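Local coordinates for DUF985 domain-containing protein (Shewanella oneidensis, PDB 1YUD), which is of unknown function but belongs to the cupin superfamily, whose members share a small beta-barrel domain, and pairs with a second copy of itself, at residues A[14-17]-A[18-22]; A[41-44]-A[45-48]; A[98-101]-A[102-105]; A[143-147]-A[148-152]. All blocks are in the same frame, centred on the assembly; numbering follows the deposited sequence.

In the fold
All four contacts are local, each made within one short run of chain, and none touches another. Contacts 1 and 3 are partly buried; contacts 2 and 4 lie at the surface. The second subunit meets contacts 1 and 3, and contact 2 through L48, but not contact 4. Two involve helices: contact 1 spans helix 14-20 to its C-terminal end, whereas contact 4 caps the start of helix 147-152. The other two are turns between strands. Chemistry follows place: contact 1 combines a regular helical bond series with an apolar face against the sheet, contact 4 adds a hydroxyl cap, contact 3 uses a carboxylate to bind a backbone amide, and contact 2 has no cross-segment hydrogen bond.

Contact 1 of 4, residues A[14-17]-A[18-22]; sequences ADDF and IKFLE
F17 and L21, one helical turn apart, lie side by side and point the same way. L21 CD1 comes to 3.9 Å from F17 CD2, an approach oblique to the ring. The spacing of four residues puts both on one flank of the helix, and their like torsions, CG anti to the carbonyl carbon in each (chi1 -80° in F17 and -59° in L21), let the two chains run alongside. That flank is the buried one: F17 reaches L55 and L128, L21 reaches Y53 and L128, and L101 of the second subunit packs on both.

Four backbone hydrogen bonds form the helix itself. I18 N donates to A14 O at 3.0 Å, F20 N to D16 O at 2.8 Å and L21 N to F17 O at 2.8 Å. The bond from K19 N to D15 O is longer, 3.2 Å, and its donor sits above the carbonyl plane.

Mixed polar and apolar touches complete the turn. D16 O meets the F20 ring obliquely, and D16 CB lies 4.2 Å from F20 CD2. K19 rests its CB beside D15 O and then extends outward from the exposed side.

Past the last turn, K19 O accepts from E22 N. The whole is a short amphipathic helix laid on the antiparallel sheet of a cupin fold and terminated by a Schellman motif, marked by the positive phi of E22 (54°).

Contact 2 of 4, residues A[41-44]-A[45-48]; sequences AFDP and SRQL
A41 and Q47 face each other across the loop between strands 31-37 and 50-57. The Q47 chain bends at chi2 (-59°) and brings OE1 back against the CA and CB of A41, 3.2 Å from CA and 3.4 Å from CB. F42 CB makes a second mixed contact, 3.6 Å from Q47 O.

Apolar contact is modest. F42 CB lies 4.3 Å from L48 CD1, while the F42 ring swings away, CG anti to the backbone N (chi1 166°), toward P135. L48 itself is buried and packs on S134 of the second subunit.

Among the polar side chains, D43 places OD1 3.5 Å above the centre of one face of the F42 ring. Its CB approaches S45 OG at 3.3 Å, and its OD2 remains 4.8 Å from R46 NE, near but not in contact. The guanidinium group of R46 instead makes a salt bridge through NH2 with D141.

No hydrogen bond joins 41-44 to 45-48. The two segments thus meet by van der Waals contact, with outside ties from R46 to D141 and from the L48 backbone to T40; the charge of D43 probably gives R46 a weak, undirected attraction.

Contact 3 of 4, residues A[98-101]-A[102-105]; sequences GLDL and AAGE
D100 and E105 meet through a side chain that reaches back to the main chain: E105 OE1 accepts from D100 N at 3.2 Å, with an N-H...O angle of 148°. The amide approaches from well above the carboxylate plane. The same OE1 lies 3.4 Å from D100 CB and 3.7 Å from G98 CA, so the E105 group sits against the backbone at the opening of the loop.

Two weaker bonds support it. E105 N points to D100 O at 3.3 Å, a weak bond whose acceptor is less surely placed. D100 OD2 accepts from A102 N at 3.4 Å in the manner of an Asx turn, though the bond is weak; with CG anti to the backbone N (chi1 -169°), the carboxylate swings forward toward the amide and CB of A102.

Further out, L101 CD2 lies 3.6 Å from E105 O. At the phi of G98, 147°, any CB would press on the carbonyl O of the preceding residue, and it would also collide with E105 OE1. Outside the contact, L101 and D100 pack on Q12 of the second subunit, whose NE2 makes a weak hydrogen bond to L99 O, and L99 packs on H76 of that subunit.

D100 OD1 and E105 OE2 stand 4.8 Å apart without contact. Two like charges this close would probably repel and might raise the affinity of one for a proton, while the D100 amide bond, by drawing on OE1, would tend to offset this for E105.

Contact 4 of 4, residues A[143-147]-A[148-152]; sequences ELFSQ and EALLA
E148, whose CB rests 3.3 Å from S146 OG, carries a backbone O gripped by two amides: L151 N at 2.9 Å and A152 N at 3.1 Å. These bonds tie E148 forward to the later residues of the short helix 147-152, whereas the first turn is held by S146, at the N-cap position.

S146 serves the helix start twice. Its OG accepts from A149 N at 3.2 Å with an N-H...O angle of 159°, the capping bond; chi1 of 77° sets the hydroxyl between the backbone N and the carbonyl carbon, facing the helix. Its O accepts from L150 N at 3.3 Å, in the carbonyl plane.

A hydrophobic staple spans the cap: F145, just before S146, meets L150, four residues after it, with L150 CG 3.9 Å from F145 CB. The F145 ring leads away toward R66; L150 goes on to F64 and V161. Q147, through its aliphatic part, and L151 run side by side and point the same way, and L151 also meets K158 and V161 of helix 158-161.

The bent E148 side chain has its own partner, since OE2 accepts from E168 N near the chain end.

A serine hydroxyl here satisfies an amide that no preceding helical turn could serve. With E148 in the first turn, its negative charge would probably interact favourably with the partial positive charge of the helix start.

Contact 1 of 4, residues A[14-17]-A[18-22]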
# COMPACT_ATOMS: atom_id res chain seq x y z
N ALA A 14 -9.37 -10.91 -13.16
CA ALA A 14 -8.05 -11.40 -12.79
C ALA A 14 -7.11 -11.62 -13.97
O ALA A 14 -5.89 -11.52 -13.83
CB ALA A 14 -8.19 -12.68 -11.99
N ASP A 15 -7.66 -11.92 -15.14
CA ASP A 15 -6.84 -12.16 -16.31
C ASP A 15 -6.15 -10.91 -16.81
O ASP A 15 -5.01 -10.96 -17.28
CB ASP A 15 -7.70 -12.77 -17.42
CG ASP A 15 -8.29 -14.11 -17.03
OD1 ASP A 15 -7.50 -15.01 -16.66
OD2 ASP A 15 -9.52 -14.26 -17.08
N ASP A 16 -6.84 -9.78 -16.70
CA ASP A 16 -6.29 -8.49 -17.13
C ASP A 16 -5.14 -8.10 -16.24
O ASP A 16 -4.09 -7.66 -16.72
CB ASP A 16 -7.37 -7.41 -17.05
CG ASP A 16 -8.52 -7.68 -17.99
OD1 ASP A 16 -9.03 -8.81 -18.00
OD2 ASP A 16 -8.91 -6.74 -18.72
N PHE A 17 -5.34 -8.26 -14.93
CA PHE A 17 -4.33 -7.92 -13.95
C PHE A 17 -3.08 -8.77 -14.06
O PHE A 17 -1.97 -8.23 -14.15
CB PHE A 17 -4.90 -8.01 -12.53
CG PHE A 17 -5.71 -6.81 -12.13
CD1 PHE A 17 -7.06 -6.94 -11.80
CD2 PHE A 17 -5.14 -5.55 -12.14
CE1 PHE A 17 -7.82 -5.81 -11.48
CE2 PHE A 17 -5.89 -4.41 -11.83
CZ PHE A 17 -7.23 -4.55 -11.50
N ILE A 18 -3.24 -10.08 -14.05
CA ILE A 18 -2.07 -10.94 -14.16
C ILE A 18 -1.28 -10.60 -15.42
O ILE A 18 -0.05 -10.66 -15.43
CB ILE A 18 -2.46 -12.45 -14.15
CG1 ILE A 18 -3.41 -12.77 -15.30
CG2 ILE A 18 -3.13 -12.81 -12.85
CD1 ILE A 18 -2.69 -13.16 -16.59
N LYS A 19 -2.00 -10.22 -16.48
CA LYS A 19 -1.37 -9.88 -17.75
C LYS A 19 -0.66 -8.54 -17.74
O LYS A 19 0.56 -8.48 -17.90
CB LYS A 19 -2.41 -9.89 -18.88
CG LYS A 19 -1.80 -9.64 -20.26
CD LYS A 19 -2.85 -9.22 -21.28
CE LYS A 19 -2.21 -8.81 -22.61
NZ LYS A 19 -3.20 -8.21 -23.55
N PHE A 20 -1.41 -7.46 -17.55
CA PHE A 20 -0.83 -6.12 -17.52
C PHE A 20 0.23 -5.95 -16.46
O PHE A 20 1.23 -5.27 -16.69
CB PHE A 20 -1.92 -5.08 -17.31
CG PHE A 20 -2.79 -4.88 -18.51
CD1 PHE A 20 -2.24 -4.45 -19.71
CD2 PHE A 20 -4.16 -5.11 -18.44
CE1 PHE A 20 -3.03 -4.25 -20.83
CE2 PHE A 20 -4.97 -4.92 -19.55
CZ PHE A 20 -4.41 -4.49 -20.75
N LEU A 21 0.02 -6.55 -15.29
CA LEU A 21 0.98 -6.44 -14.20
C LEU A 21 2.01 -7.57 -14.23
O LEU A 21 2.89 -7.64 -13.38
CB LEU A 21 0.27 -6.40 -12.85
CG LEU A 21 -0.74 -5.27 -12.60
CD1 LEU A 21 -1.36 -5.44 -11.21
CD2 LEU A 21 -0.07 -3.92 -12.73
N GLU A 22 1.88 -8.47 -15.21
CA GLU A 22 2.81 -9.58 -15.39
C GLU A 22 2.98 -10.44 -14.14
O GLU A 22 4.11 -10.66 -13.69
CB GLU A 22 4.19 -9.05 -15.80
CG GLU A 22 4.17 -8.07 -16.96
CD GLU A 22 5.53 -7.43 -17.20
OE1 GLU A 22 5.61 -6.53 -18.05
OE2 GLU A 22 6.51 -7.83 -16.54

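Contact 2 of 4, residues A[41-44]-A[45-48]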
# COMPACT_ATOMS: atom_id res chain seq x y z
N ALA A 41 19.77 0.61 1.62
CA ALA A 41 20.02 -0.62 2.36
C ALA A 41 19.70 -0.46 3.82
O ALA A 41 19.82 0.62 4.39
CB ALA A 41 21.46 -1.05 2.20
N PHE A 42 19.27 -1.56 4.41
CA PHE A 42 18.94 -1.61 5.82
C PHE A 42 20.18 -2.22 6.44
O PHE A 42 20.90 -1.55 7.18
CB PHE A 42 17.73 -2.52 6.04
CG PHE A 42 17.51 -2.89 7.47
CD1 PHE A 42 17.49 -1.92 8.46
CD2 PHE A 42 17.32 -4.22 7.82
CE1 PHE A 42 17.29 -2.26 9.80
CE2 PHE A 42 17.12 -4.58 9.15
CZ PHE A 42 17.10 -3.60 10.15
N ASP A 43 20.41 -3.49 6.13
CA ASP A 43 21.58 -4.21 6.59
C ASP A 43 22.37 -4.51 5.33
O ASP A 43 21.87 -4.37 4.21
CB ASP A 43 21.23 -5.54 7.26
CG ASP A 43 20.36 -5.38 8.49
OD1 ASP A 43 20.63 -4.46 9.30
OD2 ASP A 43 19.42 -6.19 8.66
N PRO A 44 23.63 -4.92 5.48
CA PRO A 44 24.39 -5.22 4.27
C PRO A 44 23.72 -6.38 3.52
O PRO A 44 23.97 -6.61 2.33
CB PRO A 44 25.77 -5.58 4.82
CG PRO A 44 25.88 -4.70 6.05
CD PRO A 44 24.51 -4.88 6.67
N SER A 45 22.86 -7.10 4.23
CA SER A 45 22.15 -8.24 3.69
C SER A 45 20.88 -7.89 2.91
O SER A 45 20.84 -8.01 1.69
CB SER A 45 21.78 -9.19 4.84
OG SER A 45 21.07 -8.49 5.85
N ARG A 46 19.87 -7.43 3.64
CA ARG A 46 18.57 -7.07 3.07
C ARG A 46 18.46 -5.58 2.67
O ARG A 46 19.43 -4.83 2.75
CB ARG A 46 17.47 -7.41 4.08
CG ARG A 46 17.68 -8.74 4.82
CD ARG A 46 16.90 -8.75 6.14
NE ARG A 46 17.06 -9.99 6.90
CZ ARG A 46 16.40 -10.27 8.03
NH1 ARG A 46 15.53 -9.40 8.53
NH2 ARG A 46 16.61 -11.42 8.65
N GLN A 47 17.26 -5.17 2.25
CA GLN A 47 16.99 -3.79 1.84
C GLN A 47 16.01 -3.09 2.79
O GLN A 47 15.36 -3.73 3.61
CB GLN A 47 16.40 -3.74 0.43
CG GLN A 47 17.40 -3.97 -0.67
CD GLN A 47 18.51 -2.94 -0.66
OE1 GLN A 47 19.37 -2.95 0.23
NE2 GLN A 47 18.50 -2.05 -1.64
N LEU A 48 15.90 -1.78 2.66
CA LEU A 48 15.02 -1.00 3.51
C LEU A 48 13.56 -1.46 3.37
O LEU A 48 12.84 -1.55 4.37
CB LEU A 48 15.14 0.49 3.15
CG LEU A 48 14.95 1.56 4.23
CD1 LEU A 48 15.88 1.29 5.40
CD2 LEU A 48 15.23 2.94 3.64

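Contact 3 of 4, residues A[98-101]-A[102-105]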
# COMPACT_ATOMS: atom_id res chain seq x y z
N GLY A 98 -10.45 -4.90 2.83
CA GLY A 98 -11.47 -4.64 1.82
C GLY A 98 -12.01 -3.23 1.89
O GLY A 98 -11.52 -2.44 2.70
N LEU A 99 -13.02 -2.92 1.09
CA LEU A 99 -13.58 -1.57 1.03
C LEU A 99 -14.97 -1.32 1.64
O LEU A 99 -15.56 -0.28 1.37
CB LEU A 99 -13.60 -1.08 -0.42
CG LEU A 99 -12.25 -0.71 -1.04
CD1 LEU A 99 -12.35 -0.64 -2.56
CD2 LEU A 99 -11.80 0.62 -0.49
N ASP A 100 -15.50 -2.25 2.43
CA ASP A 100 -16.82 -2.03 3.04
C ASP A 100 -16.65 -1.54 4.47
O ASP A 100 -16.35 -2.32 5.38
CB ASP A 100 -17.67 -3.31 3.06
CG ASP A 100 -19.13 -3.04 3.44
OD1 ASP A 100 -19.86 -4.00 3.78
OD2 ASP A 100 -19.55 -1.86 3.38
N LEU A 101 -16.87 -0.24 4.68
CA LEU A 101 -16.71 0.35 6.00
C LEU A 101 -17.86 -0.02 6.93
O LEU A 101 -17.73 0.06 8.15
CB LEU A 101 -16.56 1.87 5.89
CG LEU A 101 -15.40 2.34 5.02
CD1 LEU A 101 -15.38 3.86 5.01
CD2 LEU A 101 -14.07 1.78 5.54
N ALA A 102 -18.99 -0.41 6.35
CA ALA A 102 -20.16 -0.82 7.12
C ALA A 102 -19.71 -1.94 8.07
O ALA A 102 -19.77 -1.80 9.30
CB ALA A 102 -21.26 -1.33 6.18
N ALA A 103 -19.26 -3.06 7.50
CA ALA A 103 -18.75 -4.18 8.28
C ALA A 103 -17.37 -3.72 8.73
O ALA A 103 -16.93 -2.62 8.36
CB ALA A 103 -18.62 -5.42 7.41
N GLY A 104 -16.67 -4.55 9.49
CA GLY A 104 -15.35 -4.14 9.95
C GLY A 104 -14.25 -4.19 8.91
O GLY A 104 -13.11 -4.51 9.25
N GLU A 105 -14.56 -3.87 7.65
CA GLU A 105 -13.54 -3.92 6.60
C GLU A 105 -12.67 -2.65 6.56
O GLU A 105 -13.16 -1.52 6.65
CB GLU A 105 -14.20 -4.20 5.24
CG GLU A 105 -14.23 -5.69 4.88
CD GLU A 105 -15.14 -6.01 3.69
OE1 GLU A 105 -14.98 -5.39 2.61
OE2 GLU A 105 -16.01 -6.89 3.84

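Contact 4 of 4, residues A[143-147]-A[148-152]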
# COMPACT_ATOMS: atom_id res chain seq x y z
N GLU A 143 8.94 -18.77 4.95
CA GLU A 143 8.81 -20.14 5.44
C GLU A 143 7.40 -20.68 5.26
O GLU A 143 6.47 -20.29 5.97
CB GLU A 143 9.21 -20.23 6.92
CG GLU A 143 9.31 -21.66 7.41
CD GLU A 143 10.00 -21.78 8.76
OE1 GLU A 143 10.26 -22.93 9.19
OE2 GLU A 143 10.29 -20.73 9.38
N LEU A 144 7.24 -21.58 4.29
CA LEU A 144 5.94 -22.18 4.00
C LEU A 144 5.77 -23.41 4.89
O LEU A 144 6.76 -24.05 5.24
CB LEU A 144 5.87 -22.55 2.51
CG LEU A 144 4.51 -22.77 1.86
CD1 LEU A 144 3.64 -21.54 2.09
CD2 LEU A 144 4.67 -23.03 0.36
N PHE A 145 4.53 -23.74 5.27
CA PHE A 145 4.29 -24.89 6.15
C PHE A 145 3.37 -26.00 5.62
O PHE A 145 2.38 -25.73 4.94
CB PHE A 145 3.74 -24.41 7.50
CG PHE A 145 4.74 -23.63 8.31
CD1 PHE A 145 5.08 -22.32 7.96
CD2 PHE A 145 5.36 -24.20 9.41
CE1 PHE A 145 6.03 -21.61 8.69
CE2 PHE A 145 6.30 -23.50 10.15
CZ PHE A 145 6.64 -22.20 9.79
N SER A 146 3.72 -27.24 5.97
CA SER A 146 2.97 -28.43 5.56
C SER A 146 1.76 -28.60 6.46
O SER A 146 1.81 -28.24 7.62
CB SER A 146 3.84 -29.67 5.72
OG SER A 146 3.91 -30.04 7.09
N GLN A 147 0.69 -29.19 5.93
CA GLN A 147 -0.52 -29.42 6.72
C GLN A 147 -0.14 -30.26 7.93
O GLN A 147 -0.70 -30.09 9.02
CB GLN A 147 -1.57 -30.14 5.89
CG GLN A 147 -2.98 -30.06 6.47
CD GLN A 147 -4.02 -30.76 5.60
OE1 GLN A 147 -4.08 -32.00 5.56
NE2 GLN A 147 -4.83 -29.98 4.89
N GLU A 148 0.82 -31.15 7.74
CA GLU A 148 1.30 -32.03 8.80
C GLU A 148 1.66 -31.24 10.05
O GLU A 148 0.94 -31.27 11.05
CB GLU A 148 2.53 -32.82 8.34
CG GLU A 148 2.23 -34.16 7.67
CD GLU A 148 1.46 -34.05 6.37
OE1 GLU A 148 0.25 -33.72 6.41
OE2 GLU A 148 2.06 -34.29 5.31
N ALA A 149 2.78 -30.52 10.00
CA ALA A 149 3.24 -29.75 11.14
C ALA A 149 2.14 -28.87 11.72
O ALA A 149 2.05 -28.71 12.94
CB ALA A 149 4.44 -28.89 10.74
N LEU A 150 1.29 -28.33 10.85
CA LEU A 150 0.22 -27.45 11.30
C LEU A 150 -0.89 -28.13 12.11
O LEU A 150 -1.56 -27.47 12.91
CB LEU A 150 -0.37 -26.70 10.11
CG LEU A 150 0.59 -25.71 9.45
CD1 LEU A 150 -0.15 -24.95 8.37
CD2 LEU A 150 1.15 -24.75 10.50
N LEU A 151 -1.11 -29.42 11.90
CA LEU A 151 -2.12 -30.13 12.68
C LEU A 151 -1.44 -30.65 13.95
O LEU A 151 -2.10 -30.92 14.95
CB LEU A 151 -2.73 -31.29 11.88
CG LEU A 151 -3.89 -30.91 10.96
CD1 LEU A 151 -4.98 -30.22 11.75
CD2 LEU A 151 -3.39 -30.01 9.86
N ALA A 152 -0.12 -30.79 13.89
CA ALA A 152 0.65 -31.22 15.04
C ALA A 152 0.48 -30.06 16.00
O ALA A 152 -0.40 -30.07 16.86
CB ALA A 152 2.11 -31.39 14.66